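Local coordinates for putative agmatinase (Clostridium difficile, PDB 3LHL), which probably hydrolyses agmatine to putrescine and urea at a manganese centre, at residues A[96-101]-A[138-143]; A[103-108]-A[142-147]; A[16-21]-A[26-31]. All blocks are in the same frame, centred on the assembly; numbering follows the deposited sequence.

Contact 1: residues A[96-101]-A[138-143]; sequences GEHLVT and ATVIKR. With MN (manganese (II) ion), chain B.
H98 meets V140 through the face of its imidazole ring, and the ring also carries a manganese ion. Its side chain can be followed outward from the backbone. CB points toward helix 140-148 and lies 3.6 Å from the manganese. V140 CG1 lies 3.9 Å from both H98 CG and H98 ND1. ND1 binds the manganese at 2.2 Å. CE1, next in the ring, flanks the metal side, with H98 CE1 3.1 Å from the manganese. CD2 still grazes V140 CG1. NE2, at the far end, is hydrogen-bonded to T200 OG1. V140 CG1 stands over the ring in a CH-pi contact, 4.0 Å from the centroid and 14° off the normal. With a chi1 of 70°, V140 tucks this methyl between its own backbone N and carbonyl carbon. The second methyl, CG2, lies 3.5 Å from H98 O and 4.1 Å from T101 CB. D121, D125 and D202 complete the set of protein ligands on this manganese. T101 OG1 is hydrogen-bonded to D245. No hydrogen bond joins the two segments. The T200 bond and the apolar methyl on the ring face probably limit rotation of the imidazole and so help orient ND1.

Contact 2: residues A[103-108]-A[142-147]; sequences PAFKAV and KRIWDI
F105 and I144 form the close-packed heart of this contact between helices 101-111 and 140-148. CG2 of I144 sits over one face of the phenyl ring, nearer its rim than its middle. It is 4.1 Å from the centroid and 21° off the normal, a CH-pi contact. The closest ring atom is F105 CE2, at 3.9 Å from I144 CG2. The ring reaches across because F105 CG lies anti to the backbone N (chi1 172°). I144 CG1 also touches the ring, at CD2. I147 comes from another direction. Its CG2 lies near the ring plane, at the edge, 4.1 Å from F105 CE2. One carbon of the ring is therefore met by two isoleucines, one over the face and one at the rim. On the sheet side, F105 touches I115 and V117 of strand 115-120, and I144 also touches V117.

The outer side is looser. K106 is exposed and extended beyond CG, and it crosses I147 at about a right angle. Only aliphatic carbons meet here: I147 CD1 lies 3.6 Å from K106 CE and 3.7 Å from K106 CG. The methyl CD1 of I147 thus abuts the lysine chain between CG and CE. Along helix 140-148 itself, R143 NH1 forms a salt bridge with D146 OD2.

The helix segments run almost parallel, 19° apart, with axes 10.8 Å from each other at closest approach. F105, I144 and I147 fill the space between the axes. Two neighbouring helices pack on one face of a parallel sheet and follow strands 90-95 and 115-120, as in the three-layer alpha/beta/alpha fold, here that of the arginase family.

Contact 3: residues A[16-21]-A[26-31]; sequences GFDGTT and GARFAS
D18 and R28 bury the most surface here, and a salt bridge joins them. The guanidinium takes the carboxylate side-on, with NE and NH2 each meeting a different oxygen. The NE bond is the straighter one: R28 NE is 2.9 Å from D18 OD2, with an N-H...O angle of 168°. The oxygen lies in the guanidinium plane and is met on its syn side. R28 NH2 reaches the syn lone pair of D18 OD1 at 2.8 Å, but bent, at 134°, with OD1 out of the guanidinium plane. The two planes are turned 41° from each other, so the pair is not flat.

OD2 does more work than OD1. It also accepts from the backbone R28 N at 3.0 Å, on the anti side but tilted from the carboxylate plane. G26 N comes from above that plane and lies 3.1 Å from D18 OD2. Three N-H groups thus grip one oxygen, which would probably favour the ionised acid. R28 can give both its backbone and its side chain to the same carboxylate because its CG is turned between the backbone N and the carbonyl carbon and the chain bends at chi3.

The joint ties the loop after strand 10-15 to the approach to helix 30-38. This loop leaves the sheet on the manganese side of the arginase fold. A27 lies near E248, which has been seen to bind a third manganese, though not in this chain's model.

G16 is the third main participant. Its CA packs closely on R28 O, at 3.0 Å. G26 adopts a positive-phi conformation usual for glycine. A type I turn spans D18 to T21, and T21 OG1 is hydrogen-bonded to E97.

In the fold
From the N terminus, strand 10-15 runs into contact 3, which closes a short loop of four intervening residues at the start of helix 30-38. The chain then passes through strand 57-62 and helix 70-86 to strand 90-95. Next come 96-101 and 103-108, the first halves of contacts 1 and 2. Strand 115-120 and the metal-binding loop follow, and the chain returns in helix 140-148. Contacts 1 and 2 tie the 96-101 loop and helix 101-111 to this helix. Contact 2 opens and ends later than contact 1, so their loops overlap. They share K142 and R143, and T101 packs on I144 between them. Contact 3 meets contact 1 through E97, whose backbone joins F17. Contacts 2 and 3 do not touch.

Contact 1: residues A[96-101]-A[138-143]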
# COMPACT_ATOMS: atom_id res chain seq x y z
N GLY A 96 -7.54 5.44 1.57
CA GLY A 96 -8.81 4.94 1.12
C GLY A 96 -8.42 4.32 -0.21
O GLY A 96 -7.62 3.39 -0.24
N GLU A 97 -8.94 4.86 -1.32
CA GLU A 97 -8.63 4.28 -2.62
C GLU A 97 -7.15 4.30 -2.98
O GLU A 97 -6.35 5.07 -2.43
CB GLU A 97 -9.44 4.97 -3.72
CG GLU A 97 -9.12 6.41 -3.93
CD GLU A 97 -9.89 6.98 -5.10
OE1 GLU A 97 -11.14 7.02 -5.02
OE2 GLU A 97 -9.25 7.39 -6.09
N HIS A 98 -6.79 3.45 -3.94
CA HIS A 98 -5.40 3.32 -4.36
C HIS A 98 -4.78 4.54 -5.03
O HIS A 98 -3.57 4.65 -5.12
CB HIS A 98 -5.27 2.09 -5.27
CG HIS A 98 -3.97 1.37 -5.11
ND1 HIS A 98 -3.77 0.09 -5.59
CD2 HIS A 98 -2.80 1.74 -4.53
CE1 HIS A 98 -2.54 -0.29 -5.31
NE2 HIS A 98 -1.93 0.69 -4.67
N LEU A 99 -5.61 5.48 -5.48
CA LEU A 99 -5.05 6.66 -6.13
C LEU A 99 -4.15 7.49 -5.21
O LEU A 99 -3.21 8.13 -5.68
CB LEU A 99 -6.17 7.54 -6.71
CG LEU A 99 -5.72 8.75 -7.54
CD1 LEU A 99 -4.82 8.31 -8.69
CD2 LEU A 99 -6.95 9.46 -8.07
N VAL A 100 -4.42 7.46 -3.90
CA VAL A 100 -3.61 8.23 -2.94
C VAL A 100 -2.13 7.89 -3.04
O VAL A 100 -1.27 8.67 -2.63
CB VAL A 100 -4.06 8.01 -1.47
CG1 VAL A 100 -5.54 8.35 -1.31
CG2 VAL A 100 -3.78 6.58 -1.04
N THR A 101 -1.84 6.71 -3.58
CA THR A 101 -0.47 6.25 -3.74
C THR A 101 0.33 7.07 -4.77
O THR A 101 1.54 7.23 -4.63
CB THR A 101 -0.45 4.76 -4.16
OG1 THR A 101 -0.95 3.96 -3.08
CG2 THR A 101 0.96 4.31 -4.52
N ALA A 138 -7.88 2.61 -10.40
CA ALA A 138 -7.63 1.54 -11.37
C ALA A 138 -6.53 1.82 -12.41
O ALA A 138 -6.23 0.95 -13.23
CB ALA A 138 -8.92 1.20 -12.10
N THR A 139 -5.94 3.01 -12.36
CA THR A 139 -4.89 3.36 -13.31
C THR A 139 -3.62 3.77 -12.58
O THR A 139 -2.63 4.13 -13.22
CB THR A 139 -5.30 4.55 -14.19
OG1 THR A 139 -5.33 5.74 -13.38
CG2 THR A 139 -6.68 4.34 -14.82
N VAL A 140 -3.63 3.70 -11.25
CA VAL A 140 -2.49 4.13 -10.46
C VAL A 140 -1.12 3.57 -10.87
O VAL A 140 -0.15 4.32 -10.94
CB VAL A 140 -2.73 3.87 -8.93
CG1 VAL A 140 -2.71 2.37 -8.63
CG2 VAL A 140 -1.68 4.61 -8.11
N ILE A 141 -1.04 2.28 -11.15
CA ILE A 141 0.25 1.71 -11.53
C ILE A 141 0.70 2.18 -12.90
O ILE A 141 1.90 2.30 -13.16
CB ILE A 141 0.22 0.16 -11.48
CG1 ILE A 141 -0.11 -0.30 -10.05
CG2 ILE A 141 1.58 -0.42 -11.89
CD1 ILE A 141 0.84 0.25 -9.00
N LYS A 142 -0.26 2.44 -13.79
CA LYS A 142 0.08 2.92 -15.13
C LYS A 142 0.67 4.32 -14.95
O LYS A 142 1.66 4.67 -15.60
CB LYS A 142 -1.16 2.98 -16.01
CG LYS A 142 -0.89 3.42 -17.44
CD LYS A 142 0.05 2.45 -18.16
CE LYS A 142 0.46 2.97 -19.53
NZ LYS A 142 -0.72 3.18 -20.42
N ARG A 143 0.07 5.11 -14.07
CA ARG A 143 0.56 6.46 -13.81
C ARG A 143 1.99 6.39 -13.28
O ARG A 143 2.85 7.17 -13.69
CB ARG A 143 -0.32 7.17 -12.78
CG ARG A 143 -1.67 7.57 -13.31
CD ARG A 143 -1.52 8.40 -14.57
NE ARG A 143 -2.55 8.05 -15.52
CZ ARG A 143 -2.33 7.56 -16.73
NH1 ARG A 143 -1.09 7.37 -17.17
NH2 ARG A 143 -3.36 7.23 -17.50
MN MN B . -5.28 -1.32 -6.41

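Contact 2: residues A[103-108]-A[142-147]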
# COMPACT_ATOMS: atom_id res chain seq x y z
N PRO A 103 0.41 10.51 -5.62
CA PRO A 103 1.12 11.68 -5.09
C PRO A 103 2.16 11.31 -4.03
O PRO A 103 3.22 11.93 -3.94
CB PRO A 103 -0.01 12.55 -4.53
CG PRO A 103 -1.08 11.56 -4.18
CD PRO A 103 -1.03 10.62 -5.36
N ALA A 104 1.84 10.30 -3.23
CA ALA A 104 2.75 9.85 -2.17
C ALA A 104 4.03 9.34 -2.81
O ALA A 104 5.13 9.70 -2.39
CB ALA A 104 2.09 8.75 -1.36
N PHE A 105 3.87 8.50 -3.83
CA PHE A 105 5.00 7.94 -4.53
C PHE A 105 5.83 9.06 -5.13
O PHE A 105 7.06 9.05 -5.04
CB PHE A 105 4.55 7.01 -5.66
CG PHE A 105 5.69 6.56 -6.53
CD1 PHE A 105 6.63 5.66 -6.04
CD2 PHE A 105 5.86 7.10 -7.79
CE1 PHE A 105 7.75 5.32 -6.81
CE2 PHE A 105 6.97 6.77 -8.57
CZ PHE A 105 7.92 5.88 -8.07
N LYS A 106 5.16 10.03 -5.74
CA LYS A 106 5.87 11.14 -6.35
C LYS A 106 6.76 11.86 -5.34
O LYS A 106 7.93 12.13 -5.63
CB LYS A 106 4.89 12.13 -6.99
CG LYS A 106 4.33 11.65 -8.32
CD LYS A 106 3.35 12.65 -8.92
CE LYS A 106 2.81 12.14 -10.25
NZ LYS A 106 1.86 13.10 -10.87
N ALA A 107 6.22 12.15 -4.17
CA ALA A 107 6.97 12.84 -3.13
C ALA A 107 8.22 12.02 -2.76
O ALA A 107 9.27 12.59 -2.49
CB ALA A 107 6.10 13.06 -1.90
N VAL A 108 8.08 10.70 -2.75
CA VAL A 108 9.21 9.83 -2.42
C VAL A 108 10.19 9.78 -3.59
O VAL A 108 11.41 9.88 -3.40
CB VAL A 108 8.73 8.39 -2.10
CG1 VAL A 108 9.93 7.51 -1.78
CG2 VAL A 108 7.76 8.41 -0.92
N LYS A 142 -0.26 2.44 -13.79
CA LYS A 142 0.08 2.92 -15.13
C LYS A 142 0.67 4.32 -14.95
O LYS A 142 1.66 4.67 -15.60
CB LYS A 142 -1.16 2.98 -16.01
CG LYS A 142 -0.89 3.42 -17.44
CD LYS A 142 0.05 2.45 -18.16
CE LYS A 142 0.46 2.97 -19.53
NZ LYS A 142 -0.72 3.18 -20.42
N ARG A 143 0.07 5.11 -14.07
CA ARG A 143 0.56 6.46 -13.81
C ARG A 143 1.99 6.39 -13.28
O ARG A 143 2.85 7.17 -13.69
CB ARG A 143 -0.32 7.17 -12.78
CG ARG A 143 -1.67 7.57 -13.31
CD ARG A 143 -1.52 8.40 -14.57
NE ARG A 143 -2.55 8.05 -15.52
CZ ARG A 143 -2.33 7.56 -16.73
NH1 ARG A 143 -1.09 7.37 -17.17
NH2 ARG A 143 -3.36 7.23 -17.50
N ILE A 144 2.23 5.45 -12.38
CA ILE A 144 3.55 5.28 -11.81
C ILE A 144 4.55 4.79 -12.85
O ILE A 144 5.71 5.19 -12.84
CB ILE A 144 3.52 4.32 -10.60
CG1 ILE A 144 2.76 5.00 -9.45
CG2 ILE A 144 4.94 3.92 -10.20
CD1 ILE A 144 2.59 4.14 -8.20
N TRP A 145 4.11 3.92 -13.74
CA TRP A 145 4.99 3.42 -14.78
C TRP A 145 5.43 4.57 -15.69
O TRP A 145 6.56 4.58 -16.19
CB TRP A 145 4.30 2.35 -15.63
CG TRP A 145 5.16 1.87 -16.75
CD1 TRP A 145 6.19 0.97 -16.68
CD2 TRP A 145 5.10 2.30 -18.12
NE1 TRP A 145 6.78 0.82 -17.92
CE2 TRP A 145 6.13 1.63 -18.82
CE3 TRP A 145 4.28 3.20 -18.82
CZ2 TRP A 145 6.36 1.83 -20.18
CZ3 TRP A 145 4.51 3.40 -20.18
CH2 TRP A 145 5.55 2.71 -20.85
N ASP A 146 4.54 5.54 -15.90
CA ASP A 146 4.88 6.70 -16.72
C ASP A 146 6.03 7.46 -16.08
O ASP A 146 6.73 8.22 -16.75
CB ASP A 146 3.68 7.64 -16.88
CG ASP A 146 2.65 7.13 -17.86
OD1 ASP A 146 3.03 6.39 -18.79
OD2 ASP A 146 1.47 7.49 -17.71
N ILE A 147 6.22 7.27 -14.78
CA ILE A 147 7.29 7.96 -14.07
C ILE A 147 8.60 7.19 -14.01
O ILE A 147 9.67 7.76 -14.22
CB ILE A 147 6.86 8.31 -12.62
CG1 ILE A 147 5.64 9.24 -12.65
CG2 ILE A 147 8.01 8.98 -11.89
CD1 ILE A 147 5.08 9.55 -11.27

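Contact 3: residues A[16-21]-A[26-31]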
# COMPACT_ATOMS: atom_id res chain seq x y z
N GLY A 16 -8.40 9.54 4.29
CA GLY A 16 -9.74 9.06 4.03
C GLY A 16 -10.31 9.67 2.77
O GLY A 16 -11.16 10.57 2.83
N PHE A 17 -9.85 9.18 1.63
CA PHE A 17 -10.29 9.67 0.34
C PHE A 17 -10.69 8.54 -0.61
O PHE A 17 -9.97 7.55 -0.73
CB PHE A 17 -9.16 10.49 -0.31
CG PHE A 17 -9.42 10.86 -1.74
CD1 PHE A 17 -10.28 11.91 -2.06
CD2 PHE A 17 -8.81 10.16 -2.78
CE1 PHE A 17 -10.53 12.26 -3.38
CE2 PHE A 17 -9.05 10.50 -4.11
CZ PHE A 17 -9.91 11.56 -4.41
N ASP A 18 -11.84 8.69 -1.26
CA ASP A 18 -12.30 7.71 -2.24
C ASP A 18 -13.01 8.44 -3.38
O ASP A 18 -13.90 7.89 -4.03
CB ASP A 18 -13.22 6.65 -1.62
CG ASP A 18 -14.39 7.25 -0.86
OD1 ASP A 18 -14.96 8.26 -1.30
OD2 ASP A 18 -14.74 6.67 0.19
N GLY A 19 -12.57 9.67 -3.62
CA GLY A 19 -13.16 10.51 -4.65
C GLY A 19 -13.31 9.97 -6.06
O GLY A 19 -14.18 10.44 -6.79
N THR A 20 -12.48 9.01 -6.48
CA THR A 20 -12.62 8.48 -7.83
C THR A 20 -13.31 7.12 -7.88
O THR A 20 -13.33 6.46 -8.92
CB THR A 20 -11.26 8.38 -8.57
OG1 THR A 20 -10.56 7.21 -8.14
CG2 THR A 20 -10.41 9.62 -8.28
N THR A 21 -13.88 6.70 -6.74
CA THR A 21 -14.59 5.43 -6.66
C THR A 21 -16.08 5.73 -6.79
O THR A 21 -16.62 6.47 -5.98
CB THR A 21 -14.34 4.73 -5.30
OG1 THR A 21 -12.93 4.62 -5.07
CG2 THR A 21 -14.97 3.34 -5.29
N GLY A 26 -16.44 4.10 0.27
CA GLY A 26 -16.27 3.57 1.61
C GLY A 26 -14.84 3.47 2.08
O GLY A 26 -14.59 3.38 3.29
N ALA A 27 -13.88 3.47 1.15
CA ALA A 27 -12.47 3.38 1.50
C ALA A 27 -12.05 4.57 2.36
O ALA A 27 -11.05 4.52 3.07
CB ALA A 27 -11.61 3.30 0.23
N ARG A 28 -12.84 5.64 2.28
CA ARG A 28 -12.56 6.85 3.04
C ARG A 28 -12.55 6.62 4.55
O ARG A 28 -11.95 7.39 5.29
CB ARG A 28 -13.62 7.92 2.72
CG ARG A 28 -14.97 7.66 3.37
CD ARG A 28 -16.01 8.70 2.97
NE ARG A 28 -16.31 8.66 1.55
CZ ARG A 28 -17.11 9.52 0.93
NH1 ARG A 28 -17.70 10.49 1.62
NH2 ARG A 28 -17.31 9.42 -0.38
N PHE A 29 -13.21 5.55 4.99
CA PHE A 29 -13.32 5.26 6.42
C PHE A 29 -12.28 4.31 7.00
O PHE A 29 -12.29 4.02 8.19
CB PHE A 29 -14.70 4.69 6.72
CG PHE A 29 -15.83 5.63 6.40
CD1 PHE A 29 -15.98 6.83 7.09
CD2 PHE A 29 -16.75 5.30 5.41
CE1 PHE A 29 -17.04 7.69 6.81
CE2 PHE A 29 -17.82 6.16 5.12
CZ PHE A 29 -17.96 7.36 5.82
N ALA A 30 -11.37 3.83 6.15
CA ALA A 30 -10.34 2.90 6.57
C ALA A 30 -9.58 3.25 7.85
O ALA A 30 -9.68 2.54 8.85
CB ALA A 30 -9.36 2.68 5.41
N SER A 31 -8.82 4.34 7.83
CA SER A 31 -8.03 4.73 9.00
C SER A 31 -8.85 5.03 10.25
O SER A 31 -8.47 4.64 11.35
CB SER A 31 -7.13 5.92 8.67
OG SER A 31 -7.88 7.08 8.33